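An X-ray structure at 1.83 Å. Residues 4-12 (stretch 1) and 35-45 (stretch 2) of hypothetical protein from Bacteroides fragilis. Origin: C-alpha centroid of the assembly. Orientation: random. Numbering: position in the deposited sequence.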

ATOM      1  N   THR A   4     -36.634 -10.746  19.197  1.00 56.05           N
ATOM      2  CA  THR A   4     -36.043 -11.962  19.748  1.00 55.57           C
ATOM      3  C   THR A   4     -35.056 -11.633  20.874  1.00 58.02           C
ATOM      4  O   THR A   4     -34.323 -10.646  20.785  1.00 57.95           O
ATOM      5  CB  THR A   4     -35.365 -12.771  18.641  1.00 63.16           C
ATOM      6  N   THR A   5     -35.033 -12.480  21.922  1.00 53.39           N
ATOM      7  CA  THR A   5     -34.188 -12.336  23.117  1.00 52.48           C
ATOM      8  C   THR A   5     -33.043 -13.357  23.132  1.00 52.42           C
ATOM      9  O   THR A   5     -31.928 -13.028  23.550  1.00 52.95           O
ATOM     10  CB  THR A   5     -35.050 -12.525  24.391  1.00 66.80           C
ATOM     11  OG1 THR A   5     -36.312 -11.868  24.242  1.00 68.74           O
ATOM     12  CG2 THR A   5     -34.341 -12.053  25.662  1.00 67.46           C
ATOM     13  N   ASP A   6     -33.343 -14.608  22.733  1.00 44.86           N
ATOM     14  CA  ASP A   6     -32.415 -15.740  22.697  1.00 42.54           C
ATOM     15  C   ASP A   6     -31.238 -15.419  21.745  1.00 39.69           C
ATOM     16  O   ASP A   6     -31.498 -15.201  20.562  1.00 37.01           O
ATOM     17  CB  ASP A   6     -33.186 -17.006  22.254  1.00 44.60           C
ATOM     18  CG  ASP A   6     -32.350 -18.245  21.991  1.00 62.44           C
ATOM     19  OD1 ASP A   6     -31.318 -18.425  22.677  1.00 65.03           O
ATOM     20  OD2 ASP A   6     -32.749 -19.058  21.134  1.00 72.00           O
ATOM     21  N   PRO A   7     -29.963 -15.362  22.220  1.00 34.81           N
ATOM     22  CA  PRO A   7     -28.850 -15.029  21.311  1.00 33.44           C
ATOM     23  C   PRO A   7     -28.734 -15.969  20.123  1.00 35.65           C
ATOM     24  O   PRO A   7     -28.467 -15.502  19.016  1.00 34.13           O
ATOM     25  CB  PRO A   7     -27.612 -15.159  22.201  1.00 36.27           C
ATOM     26  CG  PRO A   7     -28.098 -14.948  23.558  1.00 41.79           C
ATOM     27  CD  PRO A   7     -29.467 -15.560  23.596  1.00 38.25           C
ATOM     28  N   ASN A   8     -28.926 -17.291  20.333  1.00 31.98           N
ATOM     29  CA  ASN A   8     -28.834 -18.244  19.223  1.00 31.88           C
ATOM     30  C   ASN A   8     -29.882 -17.939  18.160  1.00 33.42           C
ATOM     31  O   ASN A   8     -29.605 -18.097  16.969  1.00 33.13           O
ATOM     32  CB  ASN A   8     -28.965 -19.687  19.685  1.00 37.60           C
ATOM     33  CG  ASN A   8     -28.440 -20.649  18.648  1.00 71.26           C
ATOM     34  OD1 ASN A   8     -29.206 -21.260  17.899  1.00 67.23           O
ATOM     35  ND2 ASN A   8     -27.119 -20.732  18.514  1.00 67.29           N
ATOM     36  N   GLN A   9     -31.075 -17.494  18.589  1.00 27.60           N
ATOM     37  CA  GLN A   9     -32.144 -17.094  17.681  1.00 26.70           C
ATOM     38  C   GLN A   9     -31.702 -15.853  16.903  1.00 28.90           C
ATOM     39  O   GLN A   9     -31.934 -15.784  15.694  1.00 27.63           O
ATOM     40  CB  GLN A   9     -33.416 -16.813  18.453  1.00 28.27           C
ATOM     41  CG  GLN A   9     -34.643 -16.604  17.570  1.00 46.48           C
ATOM     42  CD  GLN A   9     -35.912 -16.573  18.379  1.00 67.65           C
ATOM     43  OE1 GLN A   9     -36.023 -17.202  19.441  1.00 62.63           O
ATOM     44  NE2 GLN A   9     -36.908 -15.852  17.880  1.00 63.53           N
ATOM     45  N   LEU A  10     -31.044 -14.879  17.590  1.00 24.50           N
ATOM     46  CA  LEU A  10     -30.555 -13.667  16.883  1.00 22.24           C
ATOM     47  C   LEU A  10     -29.535 -14.025  15.836  1.00 25.31           C
ATOM     48  O   LEU A  10     -29.598 -13.498  14.728  1.00 24.04           O
ATOM     49  CB  LEU A  10     -29.958 -12.647  17.843  1.00 22.13           C
ATOM     50  CG  LEU A  10     -30.926 -11.991  18.814  1.00 26.94           C
ATOM     51  CD1 LEU A  10     -30.161 -11.316  19.931  1.00 27.57           C
ATOM     52  CD2 LEU A  10     -31.830 -10.972  18.108  1.00 29.43           C
ATOM     53  N   LYS A  11     -28.599 -14.929  16.155  1.00 23.12           N
ATOM     54  CA  LYS A  11     -27.601 -15.328  15.152  1.00 22.43           C
ATOM     55  C   LYS A  11     -28.281 -16.029  13.947  1.00 26.45           C
ATOM     56  O   LYS A  11     -27.907 -15.768  12.807  1.00 24.40           O
ATOM     57  CB  LYS A  11     -26.558 -16.241  15.786  1.00 24.07           C
ATOM     58  CG  LYS A  11     -25.470 -16.702  14.810  1.00 28.68           C
ATOM     59  CD  LYS A  11     -24.593 -17.709  15.477  1.00 33.58           C
ATOM     60  CE  LYS A  11     -23.530 -18.236  14.552  1.00 53.07           C
ATOM     61  NZ  LYS A  11     -22.871 -19.448  15.124  1.00 64.90           N
ATOM     62  N   ASN A  12     -29.277 -16.893  14.197  1.00 23.59           N
ATOM     63  CA  ASN A  12     -29.995 -17.592  13.116  1.00 23.75           C
ATOM     64  C   ASN A  12     -30.755 -16.592  12.253  1.00 25.71           C
ATOM     65  O   ASN A  12     -30.760 -16.742  11.019  1.00 25.27           O
ATOM     66  CB  ASN A  12     -30.963 -18.669  13.668  1.00 27.99           C
ATOM     67  CG  ASN A  12     -30.247 -19.872  14.219  1.00 48.62           C
ATOM     68  OD1 ASN A  12     -29.135 -20.205  13.811  1.00 39.11           O
ATOM     69  ND2 ASN A  12     -30.883 -20.575  15.145  1.00 50.09           N
ATOM     70  N   LYS A  35     -23.106  -8.506  21.195  1.00 22.42           N
ATOM     71  CA  LYS A  35     -23.226  -7.752  22.453  1.00 23.74           C
ATOM     72  C   LYS A  35     -23.672  -8.675  23.616  1.00 26.82           C
ATOM     73  O   LYS A  35     -23.110  -8.609  24.701  1.00 26.33           O
ATOM     74  CB  LYS A  35     -24.237  -6.615  22.272  1.00 27.01           C
ATOM     75  CG  LYS A  35     -24.459  -5.735  23.497  1.00 39.76           C
ATOM     76  CD  LYS A  35     -25.664  -4.833  23.273  1.00 48.87           C
ATOM     77  CE  LYS A  35     -25.771  -3.720  24.284  1.00 63.51           C
ATOM     78  NZ  LYS A  35     -27.003  -2.908  24.076  1.00 73.62           N
ATOM     79  N   LEU A  36     -24.641  -9.555  23.372  1.00 22.15           N
ATOM     80  CA  LEU A  36     -25.195 -10.427  24.396  1.00 22.86           C
ATOM     81  C   LEU A  36     -24.360 -11.686  24.717  1.00 27.15           C
ATOM     82  O   LEU A  36     -24.644 -12.356  25.722  1.00 27.82           O
ATOM     83  CB  LEU A  36     -26.609 -10.841  23.984  1.00 23.05           C
ATOM     84  CG  LEU A  36     -27.639  -9.699  23.839  1.00 27.36           C
ATOM     85  CD1 LEU A  36     -28.932 -10.206  23.206  1.00 27.77           C
ATOM     86  CD2 LEU A  36     -27.949  -9.049  25.199  1.00 29.68           C
ATOM     87  N   THR A  37     -23.335 -11.986  23.912  1.00 23.91           N
ATOM     88  CA  THR A  37     -22.478 -13.175  24.075  1.00 24.22           C
ATOM     89  C   THR A  37     -21.000 -12.806  24.253  1.00 30.38           C
ATOM     90  O   THR A  37     -20.110 -13.591  23.902  1.00 29.49           O
ATOM     91  CB  THR A  37     -22.652 -14.098  22.880  1.00 29.97           C
ATOM     92  OG1 THR A  37     -22.294 -13.354  21.713  1.00 27.89           O
ATOM     93  CG2 THR A  37     -24.076 -14.647  22.763  1.00 26.79           C
ATOM     94  N   ASN A  38     -20.743 -11.604  24.770  1.00 29.58           N
ATOM     95  CA  ASN A  38     -19.408 -11.081  25.084  1.00 31.29           C
ATOM     96  C   ASN A  38     -18.448 -11.076  23.878  1.00 35.37           C
ATOM     97  O   ASN A  38     -17.239 -11.190  24.068  1.00 35.76           O
ATOM     98  CB  ASN A  38     -18.795 -11.853  26.287  1.00 34.30           C
ATOM     99  CG  ASN A  38     -19.394 -11.486  27.635  1.00 57.70           C
ATOM    100  OD1 ASN A  38     -19.763 -10.328  27.895  1.00 53.11           O
ATOM    101  ND2 ASN A  38     -19.488 -12.460  28.540  1.00 45.79           N
ATOM    102  N   ASN A  39     -18.978 -10.894  22.641  1.00 30.91           N
ATOM    103  CA  ASN A  39     -18.156 -10.773  21.420  1.00 30.37           C
ATOM    104  C   ASN A  39     -17.191 -11.935  21.247  1.00 34.16           C
ATOM    105  O   ASN A  39     -16.019 -11.717  20.957  1.00 35.56           O
ATOM    106  CB  ASN A  39     -17.353  -9.460  21.468  1.00 29.61           C
ATOM    107  CG  ASN A  39     -18.221  -8.244  21.508  1.00 47.32           C
ATOM    108  OD1 ASN A  39     -19.199  -8.132  20.767  1.00 34.57           O
ATOM    109  ND2 ASN A  39     -17.860  -7.297  22.348  1.00 43.40           N
ATOM    110  N   GLN A  40     -17.667 -13.154  21.420  1.00 32.15           N
ATOM    111  CA  GLN A  40     -16.790 -14.328  21.375  1.00 33.45           C
ATOM    112  C   GLN A  40     -16.773 -15.038  20.012  1.00 36.84           C
ATOM    113  O   GLN A  40     -15.793 -15.706  19.685  1.00 37.26           O
ATOM    114  CB  GLN A  40     -17.207 -15.321  22.469  1.00 35.13           C
ATOM    115  CG  GLN A  40     -16.946 -14.813  23.890  1.00 40.50           C
ATOM    116  CD  GLN A  40     -15.465 -14.659  24.192  1.00 53.99           C
ATOM    117  OE1 GLN A  40     -14.927 -13.543  24.242  1.00 46.35           O
ATOM    118  NE2 GLN A  40     -14.777 -15.780  24.377  1.00 47.31           N
ATOM    119  N   ASP A  41     -17.841 -14.905  19.232  1.00 30.37           N
ATOM    120  CA  ASP A  41     -17.960 -15.593  17.945  1.00 26.84           C
ATOM    121  C   ASP A  41     -17.285 -14.770  16.849  1.00 26.78           C
ATOM    122  O   ASP A  41     -17.912 -13.904  16.241  1.00 22.59           O
ATOM    123  CB  ASP A  41     -19.442 -15.818  17.648  1.00 28.50           C
ATOM    124  CG  ASP A  41     -19.777 -16.593  16.388  1.00 35.54           C
ATOM    125  OD1 ASP A  41     -18.855 -16.851  15.580  1.00 32.86           O
ATOM    126  OD2 ASP A  41     -20.966 -16.891  16.183  1.00 40.51           O
ATOM    127  N   SER A  42     -16.014 -15.076  16.561  1.00 22.74           N
ATOM    128  CA  SER A  42     -15.251 -14.346  15.544  1.00 20.99           C
ATOM    129  C   SER A  42     -15.779 -14.529  14.111  1.00 22.09           C
ATOM    130  O   SER A  42     -15.613 -13.619  13.285  1.00 21.48           O
ATOM    131  CB  SER A  42     -13.786 -14.748  15.605  1.00 25.99           C
ATOM    132  OG  SER A  42     -13.692 -16.159  15.636  1.00 28.64           O
ATOM    133  N   VAL A  43     -16.360 -15.693  13.792  1.00 21.57           N
ATOM    134  CA  VAL A  43     -16.930 -15.939  12.443  1.00 21.90           C
ATOM    135  C   VAL A  43     -18.073 -14.921  12.213  1.00 23.82           C
ATOM    136  O   VAL A  43     -18.102 -14.231  11.186  1.00 22.88           O
ATOM    137  CB  VAL A  43     -17.432 -17.406  12.289  1.00 27.25           C
ATOM    138  CG1 VAL A  43     -18.165 -17.593  10.957  1.00 26.90           C
ATOM    139  CG2 VAL A  43     -16.267 -18.403  12.423  1.00 28.21           C
ATOM    140  N   THR A  44     -18.963 -14.783  13.225  1.00 18.62           N
ATOM    141  CA  THR A  44     -20.063 -13.829  13.160  1.00 17.68           C
ATOM    142  C   THR A  44     -19.512 -12.415  13.212  1.00 21.13           C
ATOM    143  O   THR A  44     -20.009 -11.575  12.484  1.00 18.41           O
ATOM    144  CB  THR A  44     -21.071 -14.103  14.266  1.00 26.35           C
ATOM    145  OG1 THR A  44     -21.617 -15.399  14.014  1.00 24.42           O
ATOM    146  CG2 THR A  44     -22.200 -13.081  14.285  1.00 23.25           C
ATOM    147  N   ALA A  45     -18.471 -12.148  14.032  1.00 19.59           N
ATOM    148  CA  ALA A  45     -17.884 -10.792  14.055  1.00 19.76           C
ATOM    149  C   ALA A  45     -17.374 -10.365  12.665  1.00 20.33           C
ATOM    150  O   ALA A  45     -17.620  -9.230  12.263  1.00 17.25           O
ATOM    151  CB  ALA A  45     -16.754 -10.719  15.058  1.00 21.67           C
TER

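The two stretches meet over a small area, 247 Å² summed over both sides, and touch mainly through side chains, at two places. Stretch 1 enters a helix at Pro7, with Asp6 at the N-cap position. Leu10 N bonds Asp6 O (3.0 Å) and Lys11 N bonds Pro7 O (2.9 Å); on this helix the CA-to-CB bonds of Pro7, Leu10 and Lys11 point toward stretch 2. The backbones stay well apart: Pro7 CA lies 6.6 Å from Leu36 CA, and Lys11 CA lies 7.9 Å from Thr44 CA.

Along stretch 2, the first contact is made by Leu36, which has the largest covered area of any residue here, 55 Å². Its chi1 m, chi2 t rotamer brings Leu36 CD1 to 3.7 Å from Leu10 CD1, a van der Waals contact between two methyl groups. Leu36 CB is 4.4 Å from Pro7 CG, a looser apolar approach, and Leu36 CD1 also lies 4.1 Å from the carbonyl O of Thr5. Thr37 follows with its methyl against the proline ring, Thr37 CG2 to Pro7 CB being 3.6 Å.

Asn38, Asn39 and Gln40 follow without touching stretch 1, and contact resumes at Asp41. This carboxylate caps the next helix: Asp41 OD1 accepts from Thr44 N at 3.1 Å with an N-H...acceptor angle of 169°, nearly linear. The other oxygen, Asp41 OD2, accepts from Thr44 OG1 at 2.7 Å and forms a salt bridge with Lys11 NZ at 3.4 Å, where the accompanying hydrogen bond is weak. Lys11 reaches this site fully extended, all four chi angles t. Lys11 CE lies 3.3 Å from Asp41 OD2 and 3.5 Å from Thr44 OG1, so the CE methylene, next to the charged nitrogen, lies close to both oxygens, while the ammonium forms the salt bridge.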